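Local coordinates for protein polymerase X (Deinococcus radiodurans, PDB 2W9M) that probably catalyses template-directed addition of deoxyribonucleotides to DNA as a family X repair polymerase, and carries a zinc-binding PHP domain, at residues Ser400-Ile404 with Val423-Ser429; Ile404-Leu410 with Arg441-Ala445. All coordinates share one frame; numbering follows the deposited sequence.

Contact 1. Residues Ser400-Ile404 with Val423-Ser429; sequences SEVDI and VVVSVHS. With ZN (zinc ion), chain E; ZN (zinc ion), chain D.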
ATOM      1  N   SER A 400      17.080  -8.132   3.400  1.00 21.79           N
ATOM      2  CA  SER A 400      17.173  -6.835   4.046  1.00 20.64           C
ATOM      3  C   SER A 400      16.692  -5.771   3.077  1.00 23.47           C
ATOM      4  O   SER A 400      16.878  -5.902   1.871  1.00 27.77           O
ATOM      5  CB  SER A 400      18.618  -6.557   4.467  1.00 17.57           C
ATOM      6  OG  SER A 400      18.773  -5.220   4.903  1.00 32.93           O
ATOM      7  N   GLU A 401      16.055  -4.726   3.593  1.00 29.34           N
ATOM      8  CA  GLU A 401      15.731  -3.585   2.749  1.00 21.06           C
ATOM      9  C   GLU A 401      16.831  -2.548   2.895  1.00 19.68           C
ATOM     10  O   GLU A 401      16.788  -1.707   3.791  1.00 29.93           O
ATOM     11  CB  GLU A 401      14.374  -2.976   3.096  1.00 21.14           C
ATOM     12  CG  GLU A 401      13.947  -1.925   2.087  1.00 19.16           C
ATOM     13  CD  GLU A 401      12.619  -1.289   2.410  1.00 31.51           C
ATOM     14  OE1 GLU A 401      12.000  -1.693   3.419  1.00 22.39           O
ATOM     15  OE2 GLU A 401      12.198  -0.383   1.647  1.00 31.18           O
ATOM     16  N   VAL A 402      17.817  -2.625   2.007  1.00 20.47           N
ATOM     17  CA  VAL A 402      18.999  -1.784   2.075  1.00 19.55           C
ATOM     18  C   VAL A 402      18.708  -0.391   1.528  1.00 30.56           C
ATOM     19  O   VAL A 402      18.244  -0.245   0.395  1.00 29.81           O
ATOM     20  CB  VAL A 402      20.155  -2.421   1.292  1.00 18.10           C
ATOM     21  CG1 VAL A 402      21.408  -1.562   1.375  1.00 21.01           C
ATOM     22  CG2 VAL A 402      20.418  -3.821   1.811  1.00 21.12           C
ATOM     23  N   ASP A 403      18.975   0.626   2.343  1.00 26.80           N
ATOM     24  CA  ASP A 403      18.744   2.010   1.949  1.00 25.78           C
ATOM     25  C   ASP A 403      19.759   2.408   0.884  1.00 33.15           C
ATOM     26  O   ASP A 403      20.920   2.013   0.947  1.00 29.76           O
ATOM     27  CB  ASP A 403      18.855   2.933   3.169  1.00 29.24           C
ATOM     28  CG  ASP A 403      17.973   4.173   3.057  1.00 66.56           C
ATOM     29  OD1 ASP A 403      17.966   4.820   1.984  1.00 58.16           O
ATOM     30  OD2 ASP A 403      17.288   4.509   4.052  1.00 65.27           O
ATOM     31  N   ILE A 404      19.306   3.173  -0.106  1.00 29.82           N
ATOM     32  CA  ILE A 404      20.186   3.703  -1.138  1.00 21.76           C
ATOM     33  C   ILE A 404      20.680   5.082  -0.716  1.00 31.18           C
ATOM     34  O   ILE A 404      19.898   6.033  -0.647  1.00 28.78           O
ATOM     35  CB  ILE A 404      19.450   3.820  -2.486  1.00 20.32           C
ATOM     36  CG1 ILE A 404      18.908   2.456  -2.916  1.00 20.32           C
ATOM     37  CG2 ILE A 404      20.371   4.392  -3.546  1.00 25.47           C
ATOM     38  CD1 ILE A 404      17.958   2.517  -4.099  1.00 20.31           C
ATOM     39  N   VAL A 423      18.346  -9.362  -1.586  1.00 19.86           N
ATOM     40  CA  VAL A 423      18.489  -7.962  -1.213  1.00 20.23           C
ATOM     41  C   VAL A 423      17.452  -7.076  -1.897  1.00 24.56           C
ATOM     42  O   VAL A 423      17.321  -7.100  -3.117  1.00 27.66           O
ATOM     43  CB  VAL A 423      19.873  -7.437  -1.608  1.00 24.05           C
ATOM     44  CG1 VAL A 423      20.020  -5.978  -1.199  1.00 22.96           C
ATOM     45  CG2 VAL A 423      20.971  -8.302  -0.991  1.00 21.50           C
ATOM     46  N   VAL A 424      16.723  -6.292  -1.108  1.00 28.29           N
ATOM     47  CA  VAL A 424      15.836  -5.264  -1.645  1.00 14.57           C
ATOM     48  C   VAL A 424      16.520  -3.912  -1.479  1.00 23.71           C
ATOM     49  O   VAL A 424      17.099  -3.640  -0.427  1.00 26.54           O
ATOM     50  CB  VAL A 424      14.474  -5.230  -0.903  1.00 18.59           C
ATOM     51  CG1 VAL A 424      13.583  -4.108  -1.446  1.00 14.39           C
ATOM     52  CG2 VAL A 424      13.764  -6.573  -0.999  1.00 11.94           C
ATOM     53  N   VAL A 425      16.471  -3.072  -2.510  1.00 20.25           N
ATOM     54  CA  VAL A 425      16.989  -1.708  -2.396  1.00 18.63           C
ATOM     55  C   VAL A 425      15.865  -0.689  -2.509  1.00 20.98           C
ATOM     56  O   VAL A 425      14.906  -0.888  -3.254  1.00 27.72           O
ATOM     57  CB  VAL A 425      18.079  -1.400  -3.440  1.00 18.45           C
ATOM     58  CG1 VAL A 425      19.230  -2.375  -3.294  1.00 19.16           C
ATOM     59  CG2 VAL A 425      17.506  -1.449  -4.841  1.00 20.33           C
ATOM     60  N   SER A 426      15.983   0.404  -1.762  1.00 18.09           N
ATOM     61  CA  SER A 426      14.903   1.377  -1.676  1.00 21.82           C
ATOM     62  C   SER A 426      15.408   2.751  -1.271  1.00 25.19           C
ATOM     63  O   SER A 426      16.434   2.870  -0.602  1.00 33.28           O
ATOM     64  CB  SER A 426      13.856   0.917  -0.656  1.00 17.05           C
ATOM     65  OG  SER A 426      13.255  -0.305  -1.052  1.00 33.69           O
ATOM     66  N   VAL A 427      14.672   3.781  -1.674  1.00 22.73           N
ATOM     67  CA  VAL A 427      14.933   5.145  -1.235  1.00 21.02           C
ATOM     68  C   VAL A 427      14.062   5.475  -0.026  1.00 22.44           C
ATOM     69  O   VAL A 427      12.854   5.244  -0.041  1.00 26.90           O
ATOM     70  CB  VAL A 427      14.633   6.166  -2.353  1.00 20.67           C
ATOM     71  CG1 VAL A 427      14.984   7.571  -1.898  1.00 21.97           C
ATOM     72  CG2 VAL A 427      15.397   5.816  -3.612  1.00 26.86           C
ATOM     73  N   HIS A 428      14.685   6.005   1.022  1.00 32.06           N
ATOM     74  CA  HIS A 428      13.971   6.420   2.225  1.00 37.14           C
ATOM     75  C   HIS A 428      14.504   7.762   2.735  1.00 35.30           C
ATOM     76  O   HIS A 428      14.224   8.174   3.865  1.00 47.71           O
ATOM     77  CB  HIS A 428      14.099   5.361   3.322  1.00 37.77           C
ATOM     78  CG  HIS A 428      13.200   4.178   3.133  1.00 35.33           C
ATOM     79  ND1 HIS A 428      11.826   4.267   3.210  1.00 41.92           N
ATOM     80  CD2 HIS A 428      13.480   2.875   2.897  1.00 38.75           C
ATOM     81  CE1 HIS A 428      11.299   3.072   3.013  1.00 32.28           C
ATOM     82  NE2 HIS A 428      12.281   2.210   2.818  1.00 30.77           N
ATOM     83  N   SER A 429      15.275   8.434   1.888  1.00 34.17           N
ATOM     84  CA  SER A 429      15.897   9.703   2.232  1.00 30.81           C
ATOM     85  C   SER A 429      16.146  10.509   0.962  1.00 38.16           C
ATOM     86  O   SER A 429      16.180   9.949  -0.133  1.00 33.93           O
ATOM     87  CB  SER A 429      17.223   9.456   2.947  1.00 42.17           C
ATOM     88  OG  SER A 429      18.164   8.859   2.068  1.00 41.89           O
TER
HETATM   89 ZN    ZN E1567      10.470   0.704   2.191  1.00 27.67          ZN
HETATM   90 ZN    ZN D1566       9.785  -1.920   3.417  1.00 24.88          ZN
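E401 and H428 meet on a shared zinc ion. OE2 of E401 binds the chain E zinc at 2.1 Å and NE2 of H428 binds it at 2.4 Å, with H456 as third ligand. The OE2-NE2 approach of 2.8 Å is therefore that of two ligands on one metal. OE2 sits at the edge of the imidazole, whose plane is turned 63° from the carboxylate. The other oxygen of E401, OE1, binds the chain D zinc at 2.2 Å beside H332, H334 and D516, so one carboxylate bridges two metals. The extended chain of E401, with CG anti to the backbone N (chi1 -171°), carries it out to them. S426 OG lies 2.9 Å from the same OE2, where it may hydrogen-bond, though a second acceptor competes for its proton. G90 O holds the far nitrogen of the H428 ring, ND1.

Beneath the metals run two adjacent parallel strands of the seven-stranded sheet of the PHP domain, 396-403 and 422-426, joined through helix 414-417 as a beta-alpha-beta unit. Their backbone ladder has V424 N giving to S400 O, V402 N to V424 O, S426 N to V402 O, and I404 N to S426 O.

V402, V423 and V425 lie on the face opposite E401, where V402 CG2 meets V423 CG1 at 3.7 Å. Further along, I404 CD1 reaches V425 CB and V427 CG2. On the zinc side, D403 comes obliquely to H428, its OD2 3.4 Å from the histidine CB.

Contact 2. Residues Ile404-Leu410 with Arg441-Ala445; sequences ILDDGSL and RLIRA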
ATOM      1  N   ILE A 404      19.306   3.173  -0.106  1.00 29.82           N
ATOM      2  CA  ILE A 404      20.186   3.703  -1.138  1.00 21.76           C
ATOM      3  C   ILE A 404      20.680   5.082  -0.716  1.00 31.18           C
ATOM      4  O   ILE A 404      19.898   6.033  -0.647  1.00 28.78           O
ATOM      5  CB  ILE A 404      19.450   3.820  -2.486  1.00 20.32           C
ATOM      6  CG1 ILE A 404      18.908   2.456  -2.916  1.00 20.32           C
ATOM      7  CG2 ILE A 404      20.371   4.392  -3.546  1.00 25.47           C
ATOM      8  CD1 ILE A 404      17.958   2.517  -4.099  1.00 20.31           C
ATOM      9  N   LEU A 405      21.971   5.188  -0.411  1.00 29.57           N
ATOM     10  CA  LEU A 405      22.551   6.463  -0.001  1.00 25.82           C
ATOM     11  C   LEU A 405      22.398   7.471  -1.135  1.00 40.89           C
ATOM     12  O   LEU A 405      22.198   7.082  -2.288  1.00 35.89           O
ATOM     13  CB  LEU A 405      24.017   6.295   0.400  1.00 30.28           C
ATOM     14  CG  LEU A 405      24.275   5.172   1.411  1.00 38.66           C
ATOM     15  CD1 LEU A 405      25.752   5.052   1.758  1.00 45.24           C
ATOM     16  CD2 LEU A 405      23.443   5.369   2.665  1.00 26.00           C
ATOM     17  N   ASP A 406      22.479   8.759  -0.810  1.00 50.71           N
ATOM     18  CA  ASP A 406      22.133   9.808  -1.770  1.00 43.47           C
ATOM     19  C   ASP A 406      23.014   9.833  -3.018  1.00 48.89           C
ATOM     20  O   ASP A 406      22.682  10.500  -3.996  1.00 55.65           O
ATOM     21  CB  ASP A 406      22.099  11.190  -1.105  1.00 49.46           C
ATOM     22  CG  ASP A 406      23.439  11.597  -0.529  1.00 58.92           C
ATOM     23  OD1 ASP A 406      24.214  10.699  -0.144  1.00 63.72           O
ATOM     24  OD2 ASP A 406      23.712  12.815  -0.456  1.00 62.62           O
ATOM     25  N   ASP A 407      24.125   9.103  -2.991  1.00 34.64           N
ATOM     26  CA  ASP A 407      25.018   9.059  -4.148  1.00 36.55           C
ATOM     27  C   ASP A 407      24.825   7.809  -5.012  1.00 38.58           C
ATOM     28  O   ASP A 407      25.457   7.669  -6.061  1.00 46.32           O
ATOM     29  CB  ASP A 407      26.488   9.214  -3.722  1.00 53.02           C
ATOM     30  CG  ASP A 407      26.970   8.089  -2.813  1.00 42.58           C
ATOM     31  OD1 ASP A 407      26.330   7.019  -2.783  1.00 42.02           O
ATOM     32  OD2 ASP A 407      28.002   8.277  -2.133  1.00 42.16           O
ATOM     33  N   GLY A 408      23.952   6.906  -4.575  1.00 31.86           N
ATOM     34  CA  GLY A 408      23.674   5.694  -5.326  1.00 30.21           C
ATOM     35  C   GLY A 408      24.251   4.430  -4.712  1.00 33.22           C
ATOM     36  O   GLY A 408      23.927   3.319  -5.134  1.00 29.70           O
ATOM     37  N   SER A 409      25.109   4.595  -3.709  1.00 23.92           N
ATOM     38  CA  SER A 409      25.722   3.457  -3.034  1.00 28.72           C
ATOM     39  C   SER A 409      24.765   2.850  -2.008  1.00 28.54           C
ATOM     40  O   SER A 409      23.773   3.472  -1.636  1.00 29.66           O
ATOM     41  CB  SER A 409      27.038   3.870  -2.368  1.00 27.89           C
ATOM     42  OG  SER A 409      26.817   4.812  -1.333  1.00 36.21           O
ATOM     43  N   LEU A 410      25.073   1.636  -1.555  1.00 32.79           N
ATOM     44  CA  LEU A 410      24.187   0.891  -0.661  1.00 27.43           C
ATOM     45  C   LEU A 410      24.598   0.982   0.813  1.00 31.60           C
ATOM     46  O   LEU A 410      25.777   1.112   1.142  1.00 31.46           O
ATOM     47  CB  LEU A 410      24.088  -0.571  -1.107  1.00 23.12           C
ATOM     48  CG  LEU A 410      22.983  -0.947  -2.100  1.00 27.66           C
ATOM     49  CD1 LEU A 410      22.568   0.231  -2.988  1.00 20.93           C
ATOM     50  CD2 LEU A 410      23.406  -2.149  -2.930  1.00 17.33           C
ATOM     51  N   ARG A 441      21.200   8.118  -9.179  1.00 34.97           N
ATOM     52  CA  ARG A 441      21.219   7.421  -7.899  1.00 28.27           C
ATOM     53  C   ARG A 441      20.599   6.029  -8.000  1.00 31.21           C
ATOM     54  O   ARG A 441      21.194   5.040  -7.575  1.00 31.96           O
ATOM     55  CB  ARG A 441      20.469   8.257  -6.859  1.00 37.06           C
ATOM     56  CG  ARG A 441      20.189   7.568  -5.535  1.00 32.22           C
ATOM     57  CD  ARG A 441      19.207   8.407  -4.726  1.00 29.13           C
ATOM     58  NE  ARG A 441      19.259   8.144  -3.291  1.00 32.14           N
ATOM     59  CZ  ARG A 441      18.418   8.681  -2.412  1.00 32.41           C
ATOM     60  NH1 ARG A 441      17.464   9.501  -2.829  1.00 29.02           N
ATOM     61  NH2 ARG A 441      18.526   8.404  -1.119  1.00 21.72           N
ATOM     62  N   LEU A 442      19.404   5.958  -8.572  1.00 25.77           N
ATOM     63  CA  LEU A 442      18.675   4.698  -8.662  1.00 28.74           C
ATOM     64  C   LEU A 442      19.246   3.746  -9.716  1.00 33.03           C
ATOM     65  O   LEU A 442      19.245   2.528  -9.520  1.00 25.18           O
ATOM     66  CB  LEU A 442      17.182   4.961  -8.895  1.00 27.83           C
ATOM     67  CG  LEU A 442      16.416   5.253  -7.599  1.00 21.72           C
ATOM     68  CD1 LEU A 442      15.395   6.348  -7.777  1.00 36.68           C
ATOM     69  CD2 LEU A 442      15.765   3.987  -7.074  1.00 27.24           C
ATOM     70  N   ILE A 443      19.734   4.297 -10.825  1.00 29.16           N
ATOM     71  CA  ILE A 443      20.396   3.485 -11.843  1.00 26.04           C
ATOM     72  C   ILE A 443      21.609   2.788 -11.241  1.00 26.41           C
ATOM     73  O   ILE A 443      21.855   1.608 -11.499  1.00 28.07           O
ATOM     74  CB  ILE A 443      20.855   4.329 -13.037  1.00 29.88           C
ATOM     75  CG1 ILE A 443      19.658   4.787 -13.861  1.00 27.24           C
ATOM     76  CG2 ILE A 443      21.793   3.529 -13.918  1.00 28.33           C
ATOM     77  CD1 ILE A 443      20.031   5.675 -15.015  1.00 19.51           C
ATOM     78  N   ARG A 444      22.359   3.534 -10.435  1.00 24.65           N
ATOM     79  CA  ARG A 444      23.529   3.009  -9.745  1.00 26.09           C
ATOM     80  C   ARG A 444      23.157   1.869  -8.797  1.00 31.17           C
ATOM     81  O   ARG A 444      23.835   0.842  -8.753  1.00 40.23           O
ATOM     82  CB  ARG A 444      24.218   4.134  -8.971  1.00 28.14           C
ATOM     83  CG  ARG A 444      25.218   3.677  -7.916  1.00 42.18           C
ATOM     84  CD  ARG A 444      26.647   3.910  -8.367  1.00 47.55           C
ATOM     85  NE  ARG A 444      27.409   4.631  -7.351  1.00 50.92           N
ATOM     86  CZ  ARG A 444      28.300   4.070  -6.539  1.00 51.56           C
ATOM     87  NH1 ARG A 444      28.558   2.772  -6.628  1.00 47.22           N
ATOM     88  NH2 ARG A 444      28.936   4.814  -5.643  1.00 39.44           N
ATOM     89  N   ALA A 445      22.072   2.046  -8.050  1.00 22.29           N
ATOM     90  CA  ALA A 445      21.650   1.051  -7.066  1.00 21.88           C
ATOM     91  C   ALA A 445      21.104  -0.230  -7.695  1.00 28.87           C
ATOM     92  O   ALA A 445      21.394  -1.322  -7.214  1.00 29.96           O
ATOM     93  CB  ALA A 445      20.630   1.648  -6.113  1.00 25.07           C
TER
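R441 reaches from helix 435-446 across a type I beta turn, L405 to G408, in the loop that leaves strand 396-403. From its CB, CG leaves anti to the backbone N (chi1 170°), and the chain then runs extended along the loop. CG packs on I404 CG2 at 3.8 Å; CD passes the carbonyl oxygens of L405 and D406; NE donates to L405 O at 3.3 Å, coming from above that carbonyl's plane. G408 N, closing the turn, reaches L405 O from the opposite face, so two donors grip this oxygen. At the tip, NH2 bonds to I404 O at 2.8 Å and also to S429 O, and NH1 to Q438 OE1. The CA of D406 lies over one face of the guanidinium.

One helical turn on, A445 offers its CB to I404 CD1 at 3.5 Å and to L410 CD1, while L442 CD2 touches the same I404 methyl. G408, at positive phi, lets the turn lie close to the helix, its CA 3.4 Å from R441 O and its O against R444 CG.

R444 bends at chi2 and chi3, laying a guanidinium face over S409 CB. D407 OD1, 4.5 Å from R444 NH2, stands off the plane of that guanidinium, so only the opposite charges relate them. The same OD1 closes an Asx turn by accepting from S409 N at 2.9 Å, and takes S409 OG, 2.7 Å away, on its syn lone pair.

Overall arrangement
Contact 1 and contact 2 lie about 9 Å apart, centre to centre, and share I404, the last residue of one segment and the first of the other. Along the chain their segments alternate: 400-404 runs on into 404-410, then 423-429 comes before 441-445, so strand 422-426 leads into helix 435-446. Helix 435-446 packs on the residues that follow both strands, V427 CG2 touching L442 CD2. R441 thus joins the chain just beyond strand 396-403 to the segment after strand 422-426, its side chain about 7 Å from that of the zinc ligand H428.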